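Local coordinates for putative prolyl-tRNA synthetase (PDB 5XIL), which probably joins L-proline to tRNA(Pro) at the expense of ATP, giving prolyl-tRNA(Pro), AMP and diphosphate for protein synthesis, at residues W342-W347 and R355-P360; R318-L323 and A330-R335; R309-A314 and R361-R366. All coordinates share one frame; numbering follows the deposited sequence.

Contact 1 (W342-W347 and R355-P360)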
loop_
_atom_site.group_PDB
_atom_site.type_symbol
_atom_site.label_atom_id
_atom_site.label_comp_id
_atom_site.label_asym_id
_atom_site.label_seq_id
_atom_site.Cartn_x
_atom_site.Cartn_y
_atom_site.Cartn_z
ATOM N N TRP A 342 -34.352 10.247 5.386
ATOM C CA TRP A 342 -33.542 10.314 4.194
ATOM C C TRP A 342 -32.090 9.912 4.503
ATOM O O TRP A 342 -31.431 9.175 3.724
ATOM C CB TRP A 342 -33.519 11.735 3.649
ATOM C CG TRP A 342 -32.860 11.886 2.323
ATOM C CD1 TRP A 342 -33.507 11.977 1.092
ATOM C CD2 TRP A 342 -31.437 11.995 2.040
ATOM N NE1 TRP A 342 -32.565 12.094 0.084
ATOM C CE2 TRP A 342 -31.300 12.122 0.627
ATOM C CE3 TRP A 342 -30.268 11.957 2.834
ATOM C CZ2 TRP A 342 -30.039 12.219 -0.004
ATOM C CZ3 TRP A 342 -29.024 12.065 2.212
ATOM C CH2 TRP A 342 -28.922 12.189 0.793
ATOM N N ARG A 343 -31.560 10.466 5.587
ATOM C CA ARG A 343 -30.201 10.103 6.010
ATOM C C ARG A 343 -30.149 8.596 6.356
ATOM O O ARG A 343 -29.178 7.930 5.997
ATOM C CB ARG A 343 -29.740 10.983 7.163
ATOM C CG ARG A 343 -29.408 12.401 6.741
ATOM C CD ARG A 343 -29.132 13.262 7.944
ATOM N NE ARG A 343 -30.353 13.902 8.393
ATOM C CZ ARG A 343 -30.450 14.693 9.466
ATOM N NH1 ARG A 343 -29.414 14.903 10.280
ATOM N NH2 ARG A 343 -31.614 15.287 9.700
ATOM N N PHE A 344 -31.176 8.034 7.019
ATOM C CA PHE A 344 -31.132 6.650 7.372
ATOM C C PHE A 344 -30.992 5.857 6.049
ATOM O O PHE A 344 -30.271 4.840 5.961
ATOM C CB PHE A 344 -32.450 6.150 8.013
ATOM C CG PHE A 344 -32.697 6.565 9.454
ATOM C CD1 PHE A 344 -31.982 7.588 10.089
ATOM C CD2 PHE A 344 -33.730 5.944 10.153
ATOM C CE1 PHE A 344 -32.292 8.006 11.371
ATOM C CE2 PHE A 344 -34.008 6.355 11.455
ATOM C CZ PHE A 344 -33.290 7.359 12.049
ATOM N N ASN A 345 -31.764 6.262 5.051
ATOM C CA ASN A 345 -31.786 5.516 3.769
ATOM C C ASN A 345 -30.419 5.529 3.055
ATOM O O ASN A 345 -29.940 4.466 2.562
ATOM C CB ASN A 345 -32.841 6.074 2.800
ATOM C CG ASN A 345 -32.752 5.408 1.417
ATOM O OD1 ASN A 345 -33.191 4.240 1.213
ATOM N ND2 ASN A 345 -32.149 6.095 0.497
ATOM N N HIS A 346 -29.826 6.716 2.981
ATOM C CA HIS A 346 -28.557 6.942 2.377
ATOM C C HIS A 346 -27.487 5.998 2.930
ATOM O O HIS A 346 -26.750 5.363 2.197
ATOM C CB HIS A 346 -28.132 8.396 2.598
ATOM C CG HIS A 346 -26.730 8.705 2.165
ATOM N ND1 HIS A 346 -26.374 8.925 0.847
ATOM C CD2 HIS A 346 -25.594 8.885 2.891
ATOM C CE1 HIS A 346 -25.091 9.183 0.783
ATOM N NE2 HIS A 346 -24.599 9.176 2.006
ATOM N N TRP A 347 -27.360 5.948 4.252
ATOM C CA TRP A 347 -26.395 5.041 4.915
ATOM C C TRP A 347 -26.808 3.575 4.884
ATOM O O TRP A 347 -25.935 2.693 4.917
ATOM C CB TRP A 347 -26.143 5.513 6.358
ATOM C CG TRP A 347 -25.449 6.906 6.346
ATOM C CD1 TRP A 347 -26.022 8.144 6.619
ATOM C CD2 TRP A 347 -24.105 7.187 5.916
ATOM N NE1 TRP A 347 -25.115 9.119 6.421
ATOM C CE2 TRP A 347 -23.926 8.580 5.997
ATOM C CE3 TRP A 347 -23.028 6.396 5.536
ATOM C CZ2 TRP A 347 -22.722 9.205 5.674
ATOM C CZ3 TRP A 347 -21.791 7.028 5.228
ATOM C CH2 TRP A 347 -21.661 8.403 5.296
ATOM N N ARG A 355 -26.094 1.871 12.780
ATOM C CA ARG A 355 -26.562 3.200 12.820
ATOM C C ARG A 355 -27.007 3.520 14.280
ATOM O O ARG A 355 -27.709 2.724 14.871
ATOM C CB ARG A 355 -27.756 3.386 11.946
ATOM C CG ARG A 355 -28.448 4.744 12.187
ATOM C CD ARG A 355 -29.642 4.963 11.287
ATOM N NE ARG A 355 -30.815 4.155 11.597
ATOM C CZ ARG A 355 -31.427 3.358 10.733
ATOM N NH1 ARG A 355 -30.923 3.145 9.509
ATOM N NH2 ARG A 355 -32.525 2.701 11.112
ATOM N N VAL A 356 -26.551 4.648 14.794
ATOM C CA VAL A 356 -26.916 5.148 16.130
ATOM C C VAL A 356 -27.845 6.315 15.883
ATOM O O VAL A 356 -27.480 7.243 15.203
ATOM C CB VAL A 356 -25.705 5.621 16.979
ATOM C CG1 VAL A 356 -26.238 6.351 18.244
ATOM C CG2 VAL A 356 -24.795 4.520 17.385
ATOM N N GLU A 357 -29.049 6.225 16.420
ATOM C CA GLU A 357 -30.053 7.250 16.333
ATOM C C GLU A 357 -30.072 7.916 17.716
ATOM O O GLU A 357 -30.302 7.222 18.711
ATOM C CB GLU A 357 -31.406 6.599 16.027
ATOM C CG GLU A 357 -31.395 5.635 14.851
ATOM C CD GLU A 357 -32.653 4.783 14.671
ATOM O OE1 GLU A 357 -33.672 5.044 15.374
ATOM O OE2 GLU A 357 -32.641 3.851 13.819
ATOM N N LEU A 358 -29.691 9.186 17.775
ATOM C CA LEU A 358 -29.431 9.871 19.041
ATOM C C LEU A 358 -30.482 10.997 19.130
ATOM O O LEU A 358 -30.483 11.994 18.369
ATOM C CB LEU A 358 -28.021 10.394 19.101
ATOM C CG LEU A 358 -27.367 10.597 20.450
ATOM C CD1 LEU A 358 -25.968 11.140 20.338
ATOM C CD2 LEU A 358 -28.114 11.573 21.302
ATOM N N GLY A 359 -31.467 10.735 19.949
ATOM C CA GLY A 359 -32.494 11.717 20.239
ATOM C C GLY A 359 -32.601 12.152 21.702
ATOM O O GLY A 359 -31.792 11.781 22.578
ATOM N N PRO A 360 -33.616 12.974 21.970
ATOM C CA PRO A 360 -33.803 13.498 23.348
ATOM C C PRO A 360 -33.791 12.389 24.419
ATOM O O PRO A 360 -33.063 12.493 25.427
ATOM C CB PRO A 360 -35.157 14.164 23.246
ATOM C CG PRO A 360 -35.202 14.702 21.846
ATOM C CD PRO A 360 -34.519 13.631 21.004
HETATM O O HOH W 1 -28.571 3.874 8.235
#
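The guanidinium of Arg355 lies flat over one face of the Phe344 ring: the two planes are 8° apart and the group centres 4.0 Å from each other. Both a cation-pi interaction and a CH-pi contact follow from this placement, for CZ stands 3.9 Å from the ring centroid, 29° off the normal, and CD of the same arginine also sits over that face. Glu357 reaches the ring obliquely, its OE2 being 3.7 Å from Phe344 CE2. In the plane of the guanidinium, at its edge, lie Glu357 CG and a water.

The bend at chi3 of Arg355 (72°), after an otherwise extended start, lays the guanidinium along the ring. Arg355 NE and NH2 then both bond to Glu357 OE2, each at 2.9 Å, a side-on salt bridge to a single oxygen. The water accepts from Arg355 NH1 at 2.8 Å and donates to Phe344 O, so the helix backbone is tied to the same group.

This packs helix 340-350 against strand 354-358 of the anticodon-binding domain, where Ile296 of the neighbouring parallel strand 293-297 also touches Phe344 and Arg355. Glu357 OE1 makes a salt bridge to Arg378. With three nitrogens engaged at its edges, the guanidinium is fixed in rotation and presents its face to the ring; the neighbouring carboxylate would be expected to balance its positive charge beside the aromatic surface.

Contact 2 (R318-L323 and A330-R335)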
loop_
_atom_site.group_PDB
_atom_site.type_symbol
_atom_site.label_atom_id
_atom_site.label_comp_id
_atom_site.label_asym_id
_atom_site.label_seq_id
_atom_site.Cartn_x
_atom_site.Cartn_y
_atom_site.Cartn_z
ATOM N N ARG A 318 -19.625 14.351 20.480
ATOM C CA ARG A 318 -18.930 13.732 21.564
ATOM C C ARG A 318 -18.881 12.219 21.428
ATOM O O ARG A 318 -17.891 11.571 21.776
ATOM C CB ARG A 318 -19.630 14.096 22.872
ATOM C CG ARG A 318 -19.000 13.494 24.102
ATOM C CD ARG A 318 -19.454 14.291 25.333
ATOM N NE ARG A 318 -20.888 14.120 25.684
ATOM C CZ ARG A 318 -21.875 15.020 25.525
ATOM N NH1 ARG A 318 -21.662 16.230 24.984
ATOM N NH2 ARG A 318 -23.120 14.708 25.922
ATOM N N LEU A 319 -19.996 11.661 21.057
ATOM C CA LEU A 319 -20.076 10.226 20.847
ATOM C C LEU A 319 -19.099 9.773 19.757
ATOM O O LEU A 319 -18.362 8.811 19.910
ATOM C CB LEU A 319 -21.523 9.822 20.549
ATOM C CG LEU A 319 -21.685 8.317 20.207
ATOM C CD1 LEU A 319 -21.248 7.488 21.402
ATOM C CD2 LEU A 319 -23.093 7.889 19.816
ATOM N N GLU A 320 -19.093 10.494 18.680
ATOM C CA GLU A 320 -18.170 10.243 17.589
ATOM C C GLU A 320 -16.754 10.185 18.111
ATOM O O GLU A 320 -15.967 9.271 17.794
ATOM C CB GLU A 320 -18.289 11.312 16.539
ATOM C CG GLU A 320 -17.349 11.066 15.371
ATOM C CD GLU A 320 -17.368 12.163 14.325
ATOM O OE1 GLU A 320 -18.328 12.951 14.168
ATOM O OE2 GLU A 320 -16.384 12.212 13.624
ATOM N N SER A 321 -16.428 11.176 18.936
ATOM C CA SER A 321 -15.082 11.297 19.450
ATOM C C SER A 321 -14.729 10.138 20.347
ATOM O O SER A 321 -13.621 9.627 20.282
ATOM C CB SER A 321 -14.870 12.670 20.103
ATOM O OG SER A 321 -13.564 12.605 20.669
ATOM N N GLU A 322 -15.654 9.731 21.207
ATOM C CA GLU A 322 -15.426 8.666 22.160
ATOM C C GLU A 322 -15.259 7.336 21.403
ATOM O O GLU A 322 -14.392 6.498 21.706
ATOM C CB GLU A 322 -16.625 8.523 23.092
ATOM C CG GLU A 322 -16.757 9.713 24.066
ATOM C CD GLU A 322 -18.029 9.704 24.917
ATOM O OE1 GLU A 322 -18.791 8.715 24.895
ATOM O OE2 GLU A 322 -18.286 10.734 25.623
ATOM N N LEU A 323 -16.115 7.139 20.404
ATOM C CA LEU A 323 -15.958 5.848 19.654
ATOM C C LEU A 323 -14.615 5.759 18.918
ATOM O O LEU A 323 -13.921 4.714 18.939
ATOM C CB LEU A 323 -17.137 5.645 18.753
ATOM C CG LEU A 323 -18.507 5.449 19.388
ATOM C CD1 LEU A 323 -19.555 5.363 18.316
ATOM C CD2 LEU A 323 -18.561 4.201 20.202
ATOM N N ALA A 330 -16.271 5.852 13.528
ATOM C CA ALA A 330 -17.590 6.463 13.620
ATOM C C ALA A 330 -17.597 7.802 12.962
ATOM O O ALA A 330 -16.576 8.481 12.937
ATOM C CB ALA A 330 -18.030 6.608 15.092
ATOM N N ARG A 331 -18.754 8.214 12.508
ATOM C CA ARG A 331 -18.953 9.561 12.078
ATOM C C ARG A 331 -20.374 9.995 12.239
ATOM O O ARG A 331 -21.249 9.159 12.382
ATOM C CB ARG A 331 -18.466 9.722 10.665
ATOM C CG ARG A 331 -19.149 9.002 9.609
ATOM C CD ARG A 331 -18.800 9.718 8.298
ATOM N NE ARG A 331 -19.608 10.927 8.212
ATOM C CZ ARG A 331 -19.681 11.719 7.152
ATOM N NH1 ARG A 331 -18.985 11.432 6.046
ATOM N NH2 ARG A 331 -20.462 12.799 7.215
ATOM N N CYS A 332 -20.605 11.323 12.214
ATOM C CA CYS A 332 -21.939 11.875 12.189
ATOM C C CYS A 332 -22.489 12.317 10.843
ATOM O O CYS A 332 -21.767 12.696 9.979
ATOM C CB CYS A 332 -21.983 13.094 13.114
ATOM S SG CYS A 332 -21.497 12.663 14.744
ATOM N N ASP A 333 -23.788 12.245 10.674
ATOM C CA ASP A 333 -24.438 12.848 9.533
ATOM C C ASP A 333 -25.364 13.951 10.093
ATOM O O ASP A 333 -26.480 13.661 10.546
ATOM C CB ASP A 333 -25.204 11.858 8.704
ATOM C CG ASP A 333 -25.623 12.440 7.357
ATOM O OD1 ASP A 333 -25.713 13.694 7.262
ATOM O OD2 ASP A 333 -25.826 11.684 6.383
ATOM N N LEU A 334 -24.871 15.176 10.101
ATOM C CA LEU A 334 -25.641 16.337 10.622
ATOM C C LEU A 334 -26.177 17.236 9.500
ATOM O O LEU A 334 -26.466 18.422 9.723
ATOM C CB LEU A 334 -24.762 17.158 11.561
ATOM C CG LEU A 334 -24.021 16.333 12.619
ATOM C CD1 LEU A 334 -23.056 17.202 13.385
ATOM C CD2 LEU A 334 -24.939 15.626 13.569
ATOM N N ARG A 335 -26.382 16.673 8.317
ATOM C CA ARG A 335 -27.090 17.390 7.240
ATOM C C ARG A 335 -28.569 17.599 7.535
ATOM O O ARG A 335 -29.413 16.821 7.105
ATOM C CB ARG A 335 -26.891 16.608 5.940
ATOM C CG ARG A 335 -25.415 16.568 5.536
ATOM C CD ARG A 335 -25.122 15.811 4.240
ATOM N NE ARG A 335 -25.505 14.425 4.388
ATOM C CZ ARG A 335 -25.409 13.487 3.446
ATOM N NH1 ARG A 335 -24.939 13.793 2.243
ATOM N NH2 ARG A 335 -25.806 12.226 3.703
HETATM O O HOH W 2 -18.643 13.443 11.366
#
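Glu320 and Leu323 of helix 306-325 pack on Ala330, Arg331 and Cys332 of strand 330-332, the second strand of a beta-alpha-beta unit in the anticodon-binding domain. The unit runs from strand 293-297 through this helix to 330-332, which lies parallel to the first strand at an edge of the sheet as counted within this chain. The helix and strand axes come within 7.4 Å and run at 167°, as expected when the chain turns back after the helix.

The apolar part is small: Leu323 CD1 meets the methyl CB of Ala330 at 3.8 Å, and Leu323 CB lies beside the same methyl. Van der Waals contact continues along Glu320, whose chain is extended, CG lying anti to the backbone N (chi1 -179°). This shape carries its CG to 3.6 Å from Ala330 O and its CD close to Arg331 CA.

The polar part centres on Glu320 OE1. Cys332 N donates to it only weakly, at 3.4 Å and a 132° angle. The same N-H also meets a water, which accepts from Cys332 N at 3.0 Å and donates to Glu320 OE1, so the carboxylate is linked to this N-H mainly through the water. Beyond the strand, Asp333 OD1 accepts from Arg335 N in an Asx turn, and Asp333 OD2 takes Arg335 NH2 through its syn lone pair at 2.7 Å.

Contact 3 (R309-A314 and R361-R366)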
loop_
_atom_site.group_PDB
_atom_site.type_symbol
_atom_site.label_atom_id
_atom_site.label_comp_id
_atom_site.label_asym_id
_atom_site.label_seq_id
_atom_site.Cartn_x
_atom_site.Cartn_y
_atom_site.Cartn_z
ATOM N N ARG A 309 -31.175 21.850 21.156
ATOM C CA ARG A 309 -30.721 21.406 19.827
ATOM C C ARG A 309 -29.199 21.361 19.853
ATOM O O ARG A 309 -28.578 20.431 19.360
ATOM C CB ARG A 309 -31.231 22.357 18.772
ATOM C CG ARG A 309 -30.811 22.045 17.355
ATOM C CD ARG A 309 -30.777 23.339 16.564
ATOM N NE ARG A 309 -30.268 23.098 15.223
ATOM C CZ ARG A 309 -30.954 22.485 14.258
ATOM N NH1 ARG A 309 -32.200 22.047 14.474
ATOM N NH2 ARG A 309 -30.389 22.300 13.068
ATOM N N GLN A 310 -28.609 22.356 20.491
ATOM C CA GLN A 310 -27.162 22.441 20.628
ATOM C C GLN A 310 -26.612 21.306 21.420
ATOM O O GLN A 310 -25.578 20.769 21.091
ATOM C CB GLN A 310 -26.713 23.753 21.330
ATOM N N GLU A 311 -27.273 20.977 22.493
ATOM C CA GLU A 311 -26.818 19.907 23.332
ATOM C C GLU A 311 -26.808 18.582 22.516
ATOM O O GLU A 311 -25.945 17.754 22.695
ATOM C CB GLU A 311 -27.772 19.778 24.522
ATOM C CG GLU A 311 -27.237 18.981 25.697
ATOM C CD GLU A 311 -28.324 18.558 26.686
ATOM O OE1 GLU A 311 -29.526 18.831 26.451
ATOM O OE2 GLU A 311 -27.982 17.913 27.693
ATOM N N LEU A 312 -27.831 18.390 21.703
ATOM C CA LEU A 312 -28.036 17.136 21.002
ATOM C C LEU A 312 -26.949 16.989 19.951
ATOM O O LEU A 312 -26.319 15.945 19.803
ATOM C CB LEU A 312 -29.429 17.095 20.371
ATOM C CG LEU A 312 -29.826 15.728 19.830
ATOM C CD1 LEU A 312 -30.031 14.749 21.000
ATOM C CD2 LEU A 312 -31.086 15.817 18.991
ATOM N N LEU A 313 -26.680 18.064 19.250
ATOM C CA LEU A 313 -25.657 18.000 18.212
ATOM C C LEU A 313 -24.295 17.796 18.817
ATOM O O LEU A 313 -23.481 17.052 18.312
ATOM C CB LEU A 313 -25.704 19.270 17.370
ATOM C CG LEU A 313 -26.977 19.413 16.544
ATOM C CD1 LEU A 313 -26.777 20.637 15.668
ATOM C CD2 LEU A 313 -27.338 18.209 15.680
ATOM N N ALA A 314 -24.047 18.477 19.913
ATOM C CA ALA A 314 -22.815 18.345 20.650
ATOM C C ALA A 314 -22.596 16.926 21.179
ATOM O O ALA A 314 -21.471 16.436 21.225
ATOM C CB ALA A 314 -22.806 19.317 21.823
ATOM N N ARG A 361 -34.518 11.299 24.180
ATOM C CA ARG A 361 -34.573 10.226 25.158
ATOM C C ARG A 361 -33.282 9.396 25.293
ATOM O O ARG A 361 -32.943 8.871 26.367
ATOM C CB ARG A 361 -35.825 9.315 24.944
ATOM C CG ARG A 361 -37.210 9.982 25.135
ATOM C CD ARG A 361 -37.325 10.934 26.381
ATOM N NE ARG A 361 -37.124 10.283 27.695
ATOM C CZ ARG A 361 -36.752 10.916 28.822
ATOM N NH1 ARG A 361 -36.510 12.237 28.825
ATOM N NH2 ARG A 361 -36.590 10.226 29.961
ATOM N N GLU A 362 -32.524 9.287 24.203
ATOM C CA GLU A 362 -31.261 8.597 24.237
ATOM C C GLU A 362 -30.319 9.434 25.004
ATOM O O GLU A 362 -29.500 8.944 25.763
ATOM C CB GLU A 362 -30.701 8.429 22.796
ATOM C CG GLU A 362 -31.427 7.362 22.001
ATOM C CD GLU A 362 -32.860 7.662 21.565
ATOM O OE1 GLU A 362 -33.677 6.729 21.653
ATOM O OE2 GLU A 362 -33.228 8.764 21.148
ATOM N N LEU A 363 -30.402 10.731 24.821
ATOM C CA LEU A 363 -29.589 11.584 25.622
ATOM C C LEU A 363 -29.975 11.482 27.140
ATOM O O LEU A 363 -29.133 11.220 27.993
ATOM C CB LEU A 363 -29.760 12.993 25.112
ATOM C CG LEU A 363 -28.892 14.073 25.710
ATOM C CD1 LEU A 363 -27.449 13.673 25.845
ATOM C CD2 LEU A 363 -29.070 15.303 24.828
ATOM N N ALA A 364 -31.253 11.618 27.434
ATOM C CA ALA A 364 -31.720 11.671 28.831
ATOM C C ALA A 364 -31.461 10.374 29.563
ATOM O O ALA A 364 -31.078 10.368 30.748
ATOM C CB ALA A 364 -33.187 11.976 28.858
ATOM N N GLU A 365 -31.661 9.257 28.881
ATOM C CA GLU A 365 -31.401 7.957 29.465
ATOM C C GLU A 365 -29.985 7.407 29.304
ATOM O O GLU A 365 -29.713 6.313 29.805
ATOM C CB GLU A 365 -32.416 6.907 28.927
ATOM C CG GLU A 365 -33.874 7.217 29.107
ATOM C CD GLU A 365 -34.351 7.163 30.565
ATOM O OE1 GLU A 365 -33.641 6.620 31.452
ATOM O OE2 GLU A 365 -35.467 7.653 30.785
ATOM N N ARG A 366 -29.096 8.150 28.651
ATOM C CA ARG A 366 -27.740 7.660 28.441
ATOM C C ARG A 366 -27.906 6.243 27.922
ATOM O O ARG A 366 -27.478 5.275 28.551
ATOM C CB ARG A 366 -26.953 7.662 29.749
ATOM C CG ARG A 366 -26.578 9.049 30.246
ATOM C CD ARG A 366 -25.898 9.860 29.155
ATOM N NE ARG A 366 -24.509 9.454 28.957
ATOM C CZ ARG A 366 -23.574 10.229 28.418
ATOM N NH1 ARG A 366 -23.876 11.457 28.020
ATOM N NH2 ARG A 366 -22.336 9.777 28.276
#
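Leu363 of the short helix 360-365 meets Glu311 and Leu312 of helix 306-325, a helix-to-helix contact within the anticodon-binding domain. Helix 360-365 occupies the connection between the sheet strands 354-358 and 367-372. The nearest backbone approach is 7.4 Å, between Leu312 CA and Leu363 CA, so side chains make the contact.

The apolar interaction joins two leucine branches: Leu363 CD2 lies 4.0 Å from Leu312 CD1. In Leu363, CG stands anti to the backbone N (chi1 -174°), which carries the branch toward the longer helix. Leu312 is buried and also packs on Ile300, whereas the rest of the contact is more open to solvent.

The second kind is van der Waals packing of a methyl on a carboxylate. No hydrogen bond or salt bridge crosses between the two segments. Within helix 360-365, Arg361 NH2 and Glu365 OE2 form a salt bridge at 2.9 Å whose hydrogen bond is weak (129°), while Arg309 of the longer helix pairs with Asp336. At Arg366 the chain leaves the helix with positive phi (48°) in a Schellman motif. The extended Glu311 chain crosses Leu363 obliquely, bringing Leu363 CD2 to 3.8 Å from Glu311 CD.

All three contacts lie in the anticodon-binding domain: contacts 1 and 2 set helices 340-350 and 306-325 on strands of its five-stranded sheet, and contact 3 joins two helices. Contacts 2 and 3 use successive parts of helix 306-325. Contact 2 is mostly buried; contacts 1 and 3 are partly buried, contact 3 including the exposed Glu311. The chemistry follows: stacked charge on an aromatic in contact 1, a carboxylate linked weakly and through water to a backbone N-H in contact 2, and methyl packing without a polar bond in contact 3. Direct links join them, Trp347 NE1 probably bonding Asp333 OD2 at 2.7 Å, while Leu312 CD1 packs on Leu358 CD2 at 3.7 Å.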